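Local coordinates for protein ferritin light chain (Trichoplusia ni, PDB 1Z6O) that helps store iron as the light chain of a secreted 24-subunit ferritin, probably by easing nucleation of the ferrihydrite core, while heavy chains oxidise ferrous iron, at residues 6-11 / 19-24; 34-39 / 144-149; 56-61 / 116-121; 68-73 / 207-212. All coordinates share one frame; numbering follows the deposited sequence.

Contact 1 (6-11 / 19-24); sequences NDVALD and LALPRC
Asp7 lays its carboxylate across the side chain of Arg23 and meets that residue in three places. Asp7 OD1 accepts the backbone N-H of Arg23 N at 2.8 Å, nearly along its own C-O axis, and a weak second bond from Arg23 NE 3.0 Å away. Asp7 OD2 turns its syn lone pair to Arg23 NH2, at 2.8 Å and 168°, and OD2 lies almost in the guanidinium plane, at its edge. The salt bridge is imperfectly flat, for the two planes are 48° apart. Arg23 reaches it by bending at chi2 and chi3, which also sets its guanidinium face over Pro22 CG. Proline suits this second position of the type I turn from Leu21 to Cys24. Together with the Cys4-Cys24 disulfide, these bonds fold the N-terminal helix 4-11 and the loop after it into a small extension remote from the ferritin four-helix bundle of its own chain. Apolar contacts flank the salt bridge along the helix: Val8 CG2 rests on Leu21 CD2 at 3.8 Å, and Asp11 CB abuts Leu19 CD1 at 3.4 Å. The extension lies against the bundle of a second light-chain subunit, Val8 and Leu21 packing on its Ala127 and Leu123.

Contact 2 (34-39 / 144-149); sequences HGNVAT and HREATR
Glu146, near the end of the third long helix of the ferritin four-helix bundle (122-148), stretches to the start of the first, 37-61. With CG anti to its backbone N (chi1 -176°) and a bend at chi2, the side chain leaves its helix and brings OE2 to the residue just before helix 37-61. There Asn36 N donates to Glu146 OE2 at 3.1 Å and 163°, approaching from above the carboxylate plane, 41° out of it. A negative charge at the first turn of a helix would probably be stabilised by the helix dipole. The solvent side is looser. Asn36 ND2 stays 3.9 Å from Glu146 OE2, the two side chains crossing obliquely, and exposed Gly35 only brings its CA near. Its positive phi is easily adopted by glycine, and a CB there would crowd the carboxylate. An alanine in place of Glu146 would remove the acceptor of Asn36 N and would probably loosen the link between the two helix ends. The inner side is buried: Glu146 CG covers Val37 N at 3.8 Å, while Val37 also meets Leu154 and Ile159. Small Ala147 lets the helices approach, and its CB touches Val37 CG2 at 4.1 Å, the branch that lies anti to the backbone N of Val37.

Contact 3 (56-61 / 116-121); sequences LLSAAY and YTAENH
A bound water is the best-held polar atom, gripped by three bonds: it donates to Ala118 O at 2.8 Å, accepts from Asn120 ND2 at 3.3 Å and pairs with Ser58 OG at 2.7 Å. Ser58 OG has a second grip, a short 2.6 Å hydrogen bond to Tyr116 OH, lying at the edge of the tyrosine ring and in its plane. Serine suits this spot because its OG, set beside the backbone N of the helix, is small enough to stand between water and phenol. Asn120 ND2 is steadied in turn by donating to Thr117 O at 2.8 Å, a bent bond of 130° that braces the loop from within. These contacts bind the end of helix 37-61, the first long helix of the ferritin four-helix bundle, to the last residues of the long connection leading to helix 122-148. Ala118 CB rests on Leu57 CB at 3.9 Å; the methyl group suits a place where the two backbones come close, Ser58 CA and Ala118 CA being 4.7 Å apart. Tyr61 lays its ring alongside the loop, and Glu119 CA stands over the centre of one face, 3.6 Å from the centroid and 6° off the normal, a CH-pi contact. The Glu119 carboxylate goes elsewhere, to Ser89 and Val88 N of a heavy chain, while Asn120 OD1 bonds Tyr5 of another light chain. Since Ser58 OG has one proton for two partners, the directions of its bonds to Tyr116 and the water are probably coupled.

Contact 4 (68-73 / 207-212); sequences NRAGFS and YLQKTV
Close backbone packing comes first: the CA atoms of Gly71 and Gln209 are 4.2 Å apart, and Gly71 CA lies 3.8 Å from Leu208 CB. Glycine is the fitting residue, because a CB at this position would point into the other helix and collide with Leu208 CB. An aromatic contact lies next to it. Leu208 CD1 stands over the centre of one face of the Phe72 ring, 3.9 Å from the centroid and 13° off the normal, a CH-pi interaction. Phe72 holds its CG anti to the carbonyl carbon, as does Leu208, and the two side chains cross obliquely. The pair joins the start of helix 70-96, the second long helix of the ferritin four-helix bundle, to the short C-terminal helix 197-211, the counterpart of the fifth (E) helix of ferritins. Van der Waals contacts come from Gln209, whose extended side chain runs past the first turn of helix 70-96: its CG is 3.4 Å from Gly71 N, and its NE2 passes 3.8 Å from Ala70 CB. The polar interactions lie with neighbouring residues. Gln209 NE2 donates to Asp205, which also accepts the N-H groups of Gly71 and Phe72, and Gln209 O receives Lys74 NZ. A carboxylate there would probably be stabilised by the helix N-terminus. An alanine in place of Gln209 would remove the amide that donates to Asp205 and would probably leave that carboxylate less firmly placed and Ala70 less covered. At the chain end Val212 CG2 only skims Gly71 O at 4.3 Å, while its carboxylate makes a salt bridge to Lys78.

How the contacts relate
Contact 1 comes first along the chain and closes before the others begin; its centre lies about 53 and 57 Å from those of contacts 3 and 4, in an N-terminal extension. Contacts 2 and 3 both use helix 37-61, contact 3 being nested within the loop closed by contact 2, yet their centres are about 34 Å apart. The segments of contact 4 alternate with those of contacts 2 and 3. Contacts 3 and 4 are neighbours, about 14 Å between centres, and touch through Ala59 O and Ser73 OG, probably a hydrogen bond between helices 37-61 and 70-96. Contact 2 lies at one end of the bundle, contacts 3 and 4 at the other, so connections are tied to helices at both.

Contact 1 (6-11 / 19-24)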
loop_
_atom_site.group_PDB
_atom_site.type_symbol
_atom_site.label_atom_id
_atom_site.label_comp_id
_atom_site.label_asym_id
_atom_site.label_seq_id
_atom_site.Cartn_x
_atom_site.Cartn_y
_atom_site.Cartn_z
ATOM N N ASN A 6 -59.187 -21.732 -0.796
ATOM C CA ASN A 6 -60.507 -22.280 -0.498
ATOM C C ASN A 6 -60.415 -23.375 0.573
ATOM O O ASN A 6 -61.301 -23.491 1.417
ATOM C CB ASN A 6 -61.167 -22.843 -1.756
ATOM C CG ASN A 6 -62.596 -23.300 -1.494
ATOM O OD1 ASN A 6 -63.433 -22.514 -1.036
ATOM N ND2 ASN A 6 -62.878 -24.573 -1.767
ATOM N N ASP A 7 -59.356 -24.182 0.546
ATOM C CA ASP A 7 -59.190 -25.221 1.571
ATOM C C ASP A 7 -59.059 -24.559 2.939
ATOM O O ASP A 7 -59.609 -25.040 3.932
ATOM C CB ASP A 7 -57.933 -26.064 1.323
ATOM C CG ASP A 7 -58.113 -27.082 0.208
ATOM O OD1 ASP A 7 -57.104 -27.713 -0.175
ATOM O OD2 ASP A 7 -59.253 -27.258 -0.279
ATOM N N VAL A 8 -58.316 -23.456 3.000
ATOM C CA VAL A 8 -58.144 -22.754 4.265
ATOM C C VAL A 8 -59.480 -22.189 4.765
ATOM O O VAL A 8 -59.815 -22.326 5.942
ATOM C CB VAL A 8 -57.115 -21.603 4.135
ATOM C CG1 VAL A 8 -57.152 -20.718 5.387
ATOM C CG2 VAL A 8 -55.706 -22.193 3.972
ATOM N N ALA A 9 -60.234 -21.559 3.871
ATOM C CA ALA A 9 -61.530 -20.980 4.235
ATOM C C ALA A 9 -62.449 -22.056 4.814
ATOM O O ALA A 9 -63.113 -21.835 5.822
ATOM C CB ALA A 9 -62.185 -20.334 3.008
ATOM N N LEU A 10 -62.476 -23.221 4.181
ATOM C CA LEU A 10 -63.310 -24.317 4.653
ATOM C C LEU A 10 -62.831 -24.888 5.989
ATOM O O LEU A 10 -63.593 -24.945 6.950
ATOM C CB LEU A 10 -63.356 -25.437 3.609
ATOM C CG LEU A 10 -64.051 -25.094 2.284
ATOM C CD1 LEU A 10 -63.893 -26.242 1.296
ATOM C CD2 LEU A 10 -65.524 -24.808 2.540
ATOM N N ASP A 11 -61.568 -25.300 6.054
ATOM C CA ASP A 11 -61.021 -25.889 7.275
ATOM C C ASP A 11 -60.866 -24.956 8.467
ATOM O O ASP A 11 -60.888 -25.411 9.607
ATOM C CB ASP A 11 -59.677 -26.562 6.984
ATOM C CG ASP A 11 -59.834 -27.894 6.271
ATOM O OD1 ASP A 11 -60.615 -28.734 6.772
ATOM O OD2 ASP A 11 -59.179 -28.107 5.224
ATOM N N LEU A 19 -57.440 -29.729 9.747
ATOM C CA LEU A 19 -56.821 -28.780 8.835
ATOM C C LEU A 19 -56.012 -29.573 7.812
ATOM O O LEU A 19 -54.782 -29.543 7.816
ATOM C CB LEU A 19 -55.918 -27.820 9.624
ATOM C CG LEU A 19 -55.566 -26.489 8.958
ATOM C CD1 LEU A 19 -56.839 -25.703 8.717
ATOM C CD2 LEU A 19 -54.606 -25.688 9.836
ATOM N N ALA A 20 -56.710 -30.278 6.926
ATOM C CA ALA A 20 -56.053 -31.104 5.914
ATOM C C ALA A 20 -55.269 -30.307 4.865
ATOM O O ALA A 20 -54.112 -30.623 4.568
ATOM C CB ALA A 20 -57.089 -31.992 5.230
ATOM N N LEU A 21 -55.912 -29.287 4.305
ATOM C CA LEU A 21 -55.302 -28.426 3.289
ATOM C C LEU A 21 -54.607 -29.206 2.170
ATOM O O LEU A 21 -53.437 -28.973 1.870
ATOM C CB LEU A 21 -54.298 -27.469 3.947
ATOM C CG LEU A 21 -54.844 -26.652 5.125
ATOM C CD1 LEU A 21 -53.771 -25.673 5.590
ATOM C CD2 LEU A 21 -56.106 -25.899 4.716
ATOM N N PRO A 22 -55.333 -30.124 1.516
ATOM C CA PRO A 22 -54.735 -30.914 0.435
ATOM C C PRO A 22 -54.166 -30.112 -0.737
ATOM O O PRO A 22 -53.213 -30.552 -1.376
ATOM C CB PRO A 22 -55.875 -31.854 0.018
ATOM C CG PRO A 22 -57.107 -31.066 0.345
ATOM C CD PRO A 22 -56.763 -30.445 1.682
ATOM N N ARG A 23 -54.724 -28.938 -1.022
ATOM C CA ARG A 23 -54.214 -28.132 -2.127
ATOM C C ARG A 23 -53.082 -27.186 -1.742
ATOM O O ARG A 23 -52.558 -26.463 -2.590
ATOM C CB ARG A 23 -55.337 -27.325 -2.781
ATOM C CG ARG A 23 -55.912 -27.996 -4.026
ATOM C CD ARG A 23 -56.573 -29.318 -3.682
ATOM N NE ARG A 23 -57.677 -29.114 -2.750
ATOM C CZ ARG A 23 -58.626 -30.012 -2.496
ATOM N NH1 ARG A 23 -58.613 -31.192 -3.105
ATOM N NH2 ARG A 23 -59.595 -29.722 -1.634
ATOM N N CYS A 24 -52.707 -27.175 -0.469
ATOM C CA CYS A 24 -51.623 -26.299 -0.049
ATOM C C CYS A 24 -50.324 -27.102 -0.096
ATOM O O CYS A 24 -49.811 -27.558 0.922
ATOM C CB CYS A 24 -51.877 -25.778 1.362
ATOM S SG CYS A 24 -53.429 -24.821 1.516
#

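Contact 2 (34-39 / 144-149)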
loop_
_atom_site.group_PDB
_atom_site.type_symbol
_atom_site.label_atom_id
_atom_site.label_comp_id
_atom_site.label_asym_id
_atom_site.label_seq_id
_atom_site.Cartn_x
_atom_site.Cartn_y
_atom_site.Cartn_z
ATOM N N HIS A 34 -50.830 -36.541 -14.620
ATOM C CA HIS A 34 -50.940 -37.109 -15.960
ATOM C C HIS A 34 -49.547 -37.509 -16.412
ATOM O O HIS A 34 -48.564 -36.887 -16.015
ATOM C CB HIS A 34 -51.496 -36.072 -16.947
ATOM C CG HIS A 34 -52.866 -35.579 -16.606
ATOM N ND1 HIS A 34 -54.005 -36.323 -16.834
ATOM C CD2 HIS A 34 -53.282 -34.420 -16.042
ATOM C CE1 HIS A 34 -55.062 -35.644 -16.427
ATOM N NE2 HIS A 34 -54.652 -34.486 -15.942
ATOM N N GLY A 35 -49.465 -38.547 -17.238
ATOM C CA GLY A 35 -48.177 -38.978 -17.747
ATOM C C GLY A 35 -47.232 -39.634 -16.758
ATOM O O GLY A 35 -47.575 -39.896 -15.607
ATOM N N ASN A 36 -46.012 -39.874 -17.219
ATOM C CA ASN A 36 -45.004 -40.538 -16.414
ATOM C C ASN A 36 -43.832 -39.646 -16.041
ATOM O O ASN A 36 -42.825 -40.148 -15.553
ATOM C CB ASN A 36 -44.448 -41.733 -17.185
ATOM C CG ASN A 36 -45.519 -42.730 -17.562
ATOM O OD1 ASN A 36 -46.308 -43.152 -16.719
ATOM N ND2 ASN A 36 -45.548 -43.118 -18.832
ATOM N N VAL A 37 -43.946 -38.342 -16.259
ATOM C CA VAL A 37 -42.807 -37.487 -15.970
ATOM C C VAL A 37 -42.350 -37.541 -14.518
ATOM O O VAL A 37 -41.158 -37.655 -14.258
ATOM C CB VAL A 37 -43.062 -36.011 -16.380
ATOM C CG1 VAL A 37 -44.131 -35.389 -15.518
ATOM C CG2 VAL A 37 -41.772 -35.210 -16.233
ATOM N N ALA A 38 -43.285 -37.490 -13.572
ATOM C CA ALA A 38 -42.901 -37.497 -12.163
ATOM C C ALA A 38 -42.201 -38.785 -11.750
ATOM O O ALA A 38 -41.173 -38.749 -11.065
ATOM C CB ALA A 38 -44.130 -37.243 -11.278
ATOM N N THR A 39 -42.731 -39.931 -12.163
ATOM C CA THR A 39 -42.085 -41.182 -11.788
ATOM C C THR A 39 -40.774 -41.365 -12.549
ATOM O O THR A 39 -39.816 -41.922 -12.007
ATOM C CB THR A 39 -43.015 -42.408 -12.033
ATOM O OG1 THR A 39 -43.474 -42.391 -13.383
ATOM C CG2 THR A 39 -44.226 -42.354 -11.099
ATOM N N HIS A 144 -37.726 -35.676 -21.259
ATOM C CA HIS A 144 -38.019 -34.391 -21.889
ATOM C C HIS A 144 -39.211 -34.553 -22.851
ATOM O O HIS A 144 -40.134 -33.735 -22.871
ATOM C CB HIS A 144 -36.767 -33.914 -22.640
ATOM C CG HIS A 144 -36.879 -32.534 -23.212
ATOM N ND1 HIS A 144 -37.606 -32.253 -24.351
ATOM C CD2 HIS A 144 -36.323 -31.359 -22.819
ATOM C CE1 HIS A 144 -37.490 -30.966 -24.637
ATOM N NE2 HIS A 144 -36.716 -30.402 -23.723
ATOM N N ARG A 145 -39.188 -35.617 -23.647
ATOM C CA ARG A 145 -40.272 -35.880 -24.597
ATOM C C ARG A 145 -41.588 -36.193 -23.852
ATOM O O ARG A 145 -42.681 -35.790 -24.268
ATOM C CB ARG A 145 -39.891 -37.064 -25.502
ATOM C CG ARG A 145 -40.869 -37.262 -26.639
ATOM C CD ARG A 145 -40.473 -38.377 -27.607
ATOM N NE ARG A 145 -41.491 -38.437 -28.648
ATOM C CZ ARG A 145 -41.265 -38.722 -29.920
ATOM N NH1 ARG A 145 -40.032 -38.992 -30.344
ATOM N NH2 ARG A 145 -42.279 -38.705 -30.775
ATOM N N GLU A 146 -41.475 -36.918 -22.748
ATOM C CA GLU A 146 -42.649 -37.249 -21.946
ATOM C C GLU A 146 -43.254 -35.965 -21.357
ATOM O O GLU A 146 -44.467 -35.844 -21.216
ATOM C CB GLU A 146 -42.229 -38.208 -20.827
ATOM C CG GLU A 146 -43.350 -38.721 -19.953
ATOM C CD GLU A 146 -44.365 -39.566 -20.717
ATOM O OE1 GLU A 146 -43.972 -40.254 -21.699
ATOM O OE2 GLU A 146 -45.550 -39.540 -20.316
ATOM N N ALA A 147 -42.407 -34.992 -21.027
ATOM C CA ALA A 147 -42.884 -33.745 -20.442
ATOM C C ALA A 147 -43.504 -32.751 -21.415
ATOM O O ALA A 147 -44.320 -31.922 -21.022
ATOM C CB ALA A 147 -41.720 -33.040 -19.712
ATOM N N THR A 148 -43.135 -32.828 -22.685
ATOM C CA THR A 148 -43.586 -31.802 -23.612
ATOM C C THR A 148 -44.147 -32.291 -24.926
ATOM O O THR A 148 -44.417 -31.485 -25.804
ATOM C CB THR A 148 -42.393 -30.871 -23.978
ATOM O OG1 THR A 148 -41.345 -31.662 -24.567
ATOM C CG2 THR A 148 -41.844 -30.181 -22.746
ATOM N N ARG A 149 -44.350 -33.586 -25.072
ATOM C CA ARG A 149 -44.792 -34.053 -26.364
ATOM C C ARG A 149 -45.622 -35.328 -26.393
ATOM O O ARG A 149 -46.557 -35.433 -27.173
ATOM C CB ARG A 149 -43.526 -34.227 -27.208
ATOM C CG ARG A 149 -43.712 -34.435 -28.658
ATOM C CD ARG A 149 -42.350 -34.377 -29.360
ATOM N NE ARG A 149 -42.525 -34.784 -30.737
ATOM C CZ ARG A 149 -41.545 -35.082 -31.570
ATOM N NH1 ARG A 149 -40.275 -35.018 -31.169
ATOM N NH2 ARG A 149 -41.849 -35.450 -32.805
#

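Contact 3 (56-61 / 116-121)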
loop_
_atom_site.group_PDB
_atom_site.type_symbol
_atom_site.label_atom_id
_atom_site.label_comp_id
_atom_site.label_asym_id
_atom_site.label_seq_id
_atom_site.Cartn_x
_atom_site.Cartn_y
_atom_site.Cartn_z
ATOM N N LEU A 56 -17.513 -45.480 -9.199
ATOM C CA LEU A 56 -16.613 -45.505 -8.053
ATOM C C LEU A 56 -15.810 -46.811 -8.052
ATOM O O LEU A 56 -14.610 -46.809 -7.765
ATOM C CB LEU A 56 -17.414 -45.368 -6.747
ATOM C CG LEU A 56 -16.544 -45.368 -5.483
ATOM C CD1 LEU A 56 -15.631 -44.149 -5.520
ATOM C CD2 LEU A 56 -17.417 -45.317 -4.236
ATOM N N LEU A 57 -16.459 -47.927 -8.377
ATOM C CA LEU A 57 -15.759 -49.213 -8.415
ATOM C C LEU A 57 -14.735 -49.237 -9.554
ATOM O O LEU A 57 -13.669 -49.828 -9.409
ATOM C CB LEU A 57 -16.755 -50.375 -8.556
ATOM C CG LEU A 57 -17.680 -50.555 -7.333
ATOM C CD1 LEU A 57 -18.695 -51.659 -7.622
ATOM C CD2 LEU A 57 -16.859 -50.895 -6.090
ATOM N N SER A 58 -15.052 -48.618 -10.689
ATOM C CA SER A 58 -14.074 -48.553 -11.781
ATOM C C SER A 58 -12.887 -47.697 -11.336
ATOM O O SER A 58 -11.738 -48.025 -11.634
ATOM C CB SER A 58 -14.685 -47.935 -13.049
ATOM O OG SER A 58 -15.575 -48.844 -13.671
ATOM N N ALA A 59 -13.154 -46.594 -10.635
ATOM C CA ALA A 59 -12.062 -45.740 -10.162
ATOM C C ALA A 59 -11.151 -46.548 -9.231
ATOM O O ALA A 59 -9.922 -46.423 -9.283
ATOM C CB ALA A 59 -12.613 -44.518 -9.422
ATOM N N ALA A 60 -11.757 -47.371 -8.377
ATOM C CA ALA A 60 -10.989 -48.204 -7.448
ATOM C C ALA A 60 -10.157 -49.223 -8.224
ATOM O O ALA A 60 -8.963 -49.381 -7.975
ATOM C CB ALA A 60 -11.943 -48.941 -6.472
ATOM N N TYR A 61 -10.783 -49.911 -9.175
ATOM C CA TYR A 61 -10.059 -50.910 -9.951
ATOM C C TYR A 61 -8.814 -50.328 -10.632
ATOM O O TYR A 61 -7.750 -50.946 -10.615
ATOM C CB TYR A 61 -10.963 -51.533 -11.016
ATOM C CG TYR A 61 -10.263 -52.609 -11.814
ATOM C CD1 TYR A 61 -9.957 -53.842 -11.236
ATOM C CD2 TYR A 61 -9.877 -52.385 -13.140
ATOM C CE1 TYR A 61 -9.283 -54.831 -11.955
ATOM C CE2 TYR A 61 -9.200 -53.371 -13.870
ATOM C CZ TYR A 61 -8.911 -54.587 -13.267
ATOM O OH TYR A 61 -8.254 -55.561 -13.970
ATOM N N TYR A 116 -22.841 -54.100 -14.821
ATOM C CA TYR A 116 -21.658 -53.263 -14.966
ATOM C C TYR A 116 -20.507 -53.983 -14.271
ATOM O O TYR A 116 -20.595 -54.276 -13.086
ATOM C CB TYR A 116 -21.895 -51.905 -14.290
ATOM C CG TYR A 116 -20.765 -50.907 -14.461
ATOM C CD1 TYR A 116 -20.871 -49.863 -15.381
ATOM C CD2 TYR A 116 -19.600 -50.994 -13.685
ATOM C CE1 TYR A 116 -19.849 -48.912 -15.527
ATOM C CE2 TYR A 116 -18.564 -50.050 -13.823
ATOM C CZ TYR A 116 -18.702 -49.011 -14.744
ATOM O OH TYR A 116 -17.716 -48.053 -14.867
ATOM N N THR A 117 -19.437 -54.289 -14.994
ATOM C CA THR A 117 -18.292 -54.950 -14.368
ATOM C C THR A 117 -17.162 -53.931 -14.315
ATOM O O THR A 117 -16.883 -53.252 -15.301
ATOM C CB THR A 117 -17.820 -56.187 -15.159
ATOM O OG1 THR A 117 -17.180 -55.773 -16.365
ATOM C CG2 THR A 117 -18.999 -57.075 -15.509
ATOM N N ALA A 118 -16.512 -53.825 -13.163
ATOM C CA ALA A 118 -15.435 -52.858 -12.981
ATOM C C ALA A 118 -14.068 -53.334 -13.462
ATOM O O ALA A 118 -13.213 -52.512 -13.796
ATOM C CB ALA A 118 -15.354 -52.453 -11.505
ATOM N N GLU A 119 -13.852 -54.650 -13.501
ATOM C CA GLU A 119 -12.554 -55.183 -13.938
ATOM C C GLU A 119 -12.490 -55.227 -15.464
ATOM O O GLU A 119 -12.970 -56.173 -16.079
ATOM C CB GLU A 119 -12.331 -56.598 -13.373
ATOM C CG GLU A 119 -12.491 -56.706 -11.856
ATOM C CD GLU A 119 -13.934 -56.946 -11.406
ATOM O OE1 GLU A 119 -14.860 -56.880 -12.243
ATOM O OE2 GLU A 119 -14.145 -57.197 -10.199
ATOM N N ASN A 120 -11.893 -54.209 -16.075
ATOM C CA ASN A 120 -11.809 -54.143 -17.538
ATOM C C ASN A 120 -10.464 -53.610 -17.972
ATOM O O ASN A 120 -9.794 -52.928 -17.204
ATOM C CB ASN A 120 -12.816 -53.137 -18.112
ATOM C CG ASN A 120 -14.256 -53.502 -17.855
ATOM O OD1 ASN A 120 -14.730 -54.559 -18.270
ATOM N ND2 ASN A 120 -14.978 -52.600 -17.188
ATOM N N HIS A 121 -10.079 -53.896 -19.213
ATOM C CA HIS A 121 -8.858 -53.308 -19.732
ATOM C C HIS A 121 -9.283 -51.879 -20.132
ATOM O O HIS A 121 -10.477 -51.561 -20.126
ATOM C CB HIS A 121 -8.282 -54.121 -20.911
ATOM C CG HIS A 121 -9.193 -54.267 -22.093
ATOM N ND1 HIS A 121 -9.580 -55.502 -22.574
ATOM C CD2 HIS A 121 -9.690 -53.354 -22.963
ATOM C CE1 HIS A 121 -10.270 -55.342 -23.689
ATOM N NE2 HIS A 121 -10.351 -54.048 -23.948
HETATM O O HOH W 1 -13.894 -50.228 -15.223
#

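Contact 4 (68-73 / 207-212)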
loop_
_atom_site.group_PDB
_atom_site.type_symbol
_atom_site.label_atom_id
_atom_site.label_comp_id
_atom_site.label_asym_id
_atom_site.label_seq_id
_atom_site.Cartn_x
_atom_site.Cartn_y
_atom_site.Cartn_z
ATOM N N ASN A 68 -2.757 -49.557 -11.814
ATOM C CA ASN A 68 -2.104 -48.307 -11.462
ATOM C C ASN A 68 -2.198 -47.232 -12.551
ATOM O O ASN A 68 -1.178 -46.692 -12.985
ATOM C CB ASN A 68 -0.622 -48.604 -11.129
ATOM C CG ASN A 68 0.033 -47.504 -10.309
ATOM O OD1 ASN A 68 -0.445 -47.151 -9.234
ATOM N ND2 ASN A 68 1.140 -46.966 -10.808
ATOM N N ARG A 69 -3.420 -46.930 -12.987
ATOM C CA ARG A 69 -3.646 -45.898 -14.008
ATOM C C ARG A 69 -4.321 -44.717 -13.318
ATOM O O ARG A 69 -5.555 -44.637 -13.287
ATOM C CB ARG A 69 -4.571 -46.426 -15.103
ATOM C CG ARG A 69 -4.070 -47.659 -15.845
ATOM C CD ARG A 69 -2.857 -47.346 -16.727
ATOM N NE ARG A 69 -2.609 -48.428 -17.680
ATOM C CZ ARG A 69 -1.473 -48.581 -18.361
ATOM N NH1 ARG A 69 -0.479 -47.720 -18.200
ATOM N NH2 ARG A 69 -1.317 -49.617 -19.174
ATOM N N ALA A 70 -3.526 -43.806 -12.767
ATOM C CA ALA A 70 -4.075 -42.653 -12.052
ATOM C C ALA A 70 -4.992 -41.774 -12.910
ATOM O O ALA A 70 -5.943 -41.178 -12.396
ATOM C CB ALA A 70 -2.939 -41.816 -11.463
ATOM N N GLY A 71 -4.710 -41.694 -14.208
ATOM C CA GLY A 71 -5.530 -40.894 -15.105
ATOM C C GLY A 71 -6.896 -41.529 -15.314
ATOM O O GLY A 71 -7.921 -40.846 -15.263
ATOM N N PHE A 72 -6.925 -42.833 -15.569
ATOM C CA PHE A 72 -8.203 -43.521 -15.747
ATOM C C PHE A 72 -8.989 -43.485 -14.441
ATOM O O PHE A 72 -10.209 -43.302 -14.431
ATOM C CB PHE A 72 -7.989 -44.978 -16.171
ATOM C CG PHE A 72 -7.685 -45.140 -17.635
ATOM C CD1 PHE A 72 -6.416 -44.849 -18.134
ATOM C CD2 PHE A 72 -8.682 -45.541 -18.523
ATOM C CE1 PHE A 72 -6.140 -44.949 -19.497
ATOM C CE2 PHE A 72 -8.423 -45.645 -19.892
ATOM C CZ PHE A 72 -7.146 -45.348 -20.382
ATOM N N SER A 73 -8.287 -43.651 -13.328
ATOM C CA SER A 73 -8.955 -43.636 -12.038
ATOM C C SER A 73 -9.594 -42.267 -11.776
ATOM O O SER A 73 -10.732 -42.171 -11.302
ATOM C CB SER A 73 -7.941 -44.007 -10.939
ATOM O OG SER A 73 -8.604 -44.170 -9.713
ATOM N N TYR A 207 -1.773 -38.199 -19.968
ATOM C CA TYR A 207 -2.576 -37.152 -20.601
ATOM C C TYR A 207 -3.899 -36.976 -19.828
ATOM O O TYR A 207 -4.342 -35.849 -19.587
ATOM C CB TYR A 207 -2.869 -37.537 -22.051
ATOM C CG TYR A 207 -3.921 -36.682 -22.719
ATOM C CD1 TYR A 207 -3.652 -35.358 -23.067
ATOM C CD2 TYR A 207 -5.180 -37.207 -23.028
ATOM C CE1 TYR A 207 -4.606 -34.572 -23.709
ATOM C CE2 TYR A 207 -6.148 -36.426 -23.676
ATOM C CZ TYR A 207 -5.846 -35.112 -24.012
ATOM O OH TYR A 207 -6.774 -34.334 -24.665
ATOM N N LEU A 208 -4.537 -38.083 -19.444
ATOM C CA LEU A 208 -5.783 -37.978 -18.680
ATOM C C LEU A 208 -5.541 -37.287 -17.338
ATOM O O LEU A 208 -6.378 -36.509 -16.873
ATOM C CB LEU A 208 -6.407 -39.357 -18.432
ATOM C CG LEU A 208 -7.016 -40.078 -19.643
ATOM C CD1 LEU A 208 -7.671 -41.382 -19.170
ATOM C CD2 LEU A 208 -8.066 -39.185 -20.327
ATOM N N GLN A 209 -4.403 -37.561 -16.708
ATOM C CA GLN A 209 -4.115 -36.922 -15.427
ATOM C C GLN A 209 -4.078 -35.404 -15.556
ATOM O O GLN A 209 -4.437 -34.686 -14.626
ATOM C CB GLN A 209 -2.777 -37.406 -14.869
ATOM C CG GLN A 209 -2.806 -38.849 -14.408
ATOM C CD GLN A 209 -1.455 -39.314 -13.904
ATOM O OE1 GLN A 209 -0.833 -38.645 -13.085
ATOM N NE2 GLN A 209 -1.001 -40.470 -14.383
ATOM N N LYS A 210 -3.644 -34.916 -16.711
ATOM C CA LYS A 210 -3.550 -33.479 -16.940
ATOM C C LYS A 210 -4.828 -32.836 -17.443
ATOM O O LYS A 210 -5.015 -31.637 -17.286
ATOM C CB LYS A 210 -2.477 -33.163 -17.987
ATOM C CG LYS A 210 -1.062 -33.511 -17.612
ATOM C CD LYS A 210 -0.110 -32.981 -18.683
ATOM C CE LYS A 210 1.332 -33.294 -18.340
ATOM N NZ LYS A 210 1.580 -34.762 -18.360
ATOM N N THR A 211 -5.705 -33.616 -18.057
ATOM C CA THR A 211 -6.892 -33.027 -18.645
ATOM C C THR A 211 -8.245 -33.357 -18.048
ATOM O O THR A 211 -9.207 -32.634 -18.293
ATOM C CB THR A 211 -6.942 -33.347 -20.145
ATOM O OG1 THR A 211 -6.996 -34.767 -20.322
ATOM C CG2 THR A 211 -5.692 -32.805 -20.843
ATOM N N VAL A 212 -8.352 -34.438 -17.286
ATOM C CA VAL A 212 -9.647 -34.757 -16.704
ATOM C C VAL A 212 -10.047 -33.646 -15.729
ATOM O O VAL A 212 -9.156 -33.157 -14.996
ATOM C CB VAL A 212 -9.618 -36.106 -15.961
ATOM C CG1 VAL A 212 -10.839 -36.223 -15.046
ATOM C CG2 VAL A 212 -9.611 -37.252 -16.976
ATOM O OXT VAL A 212 -11.247 -33.282 -15.708
#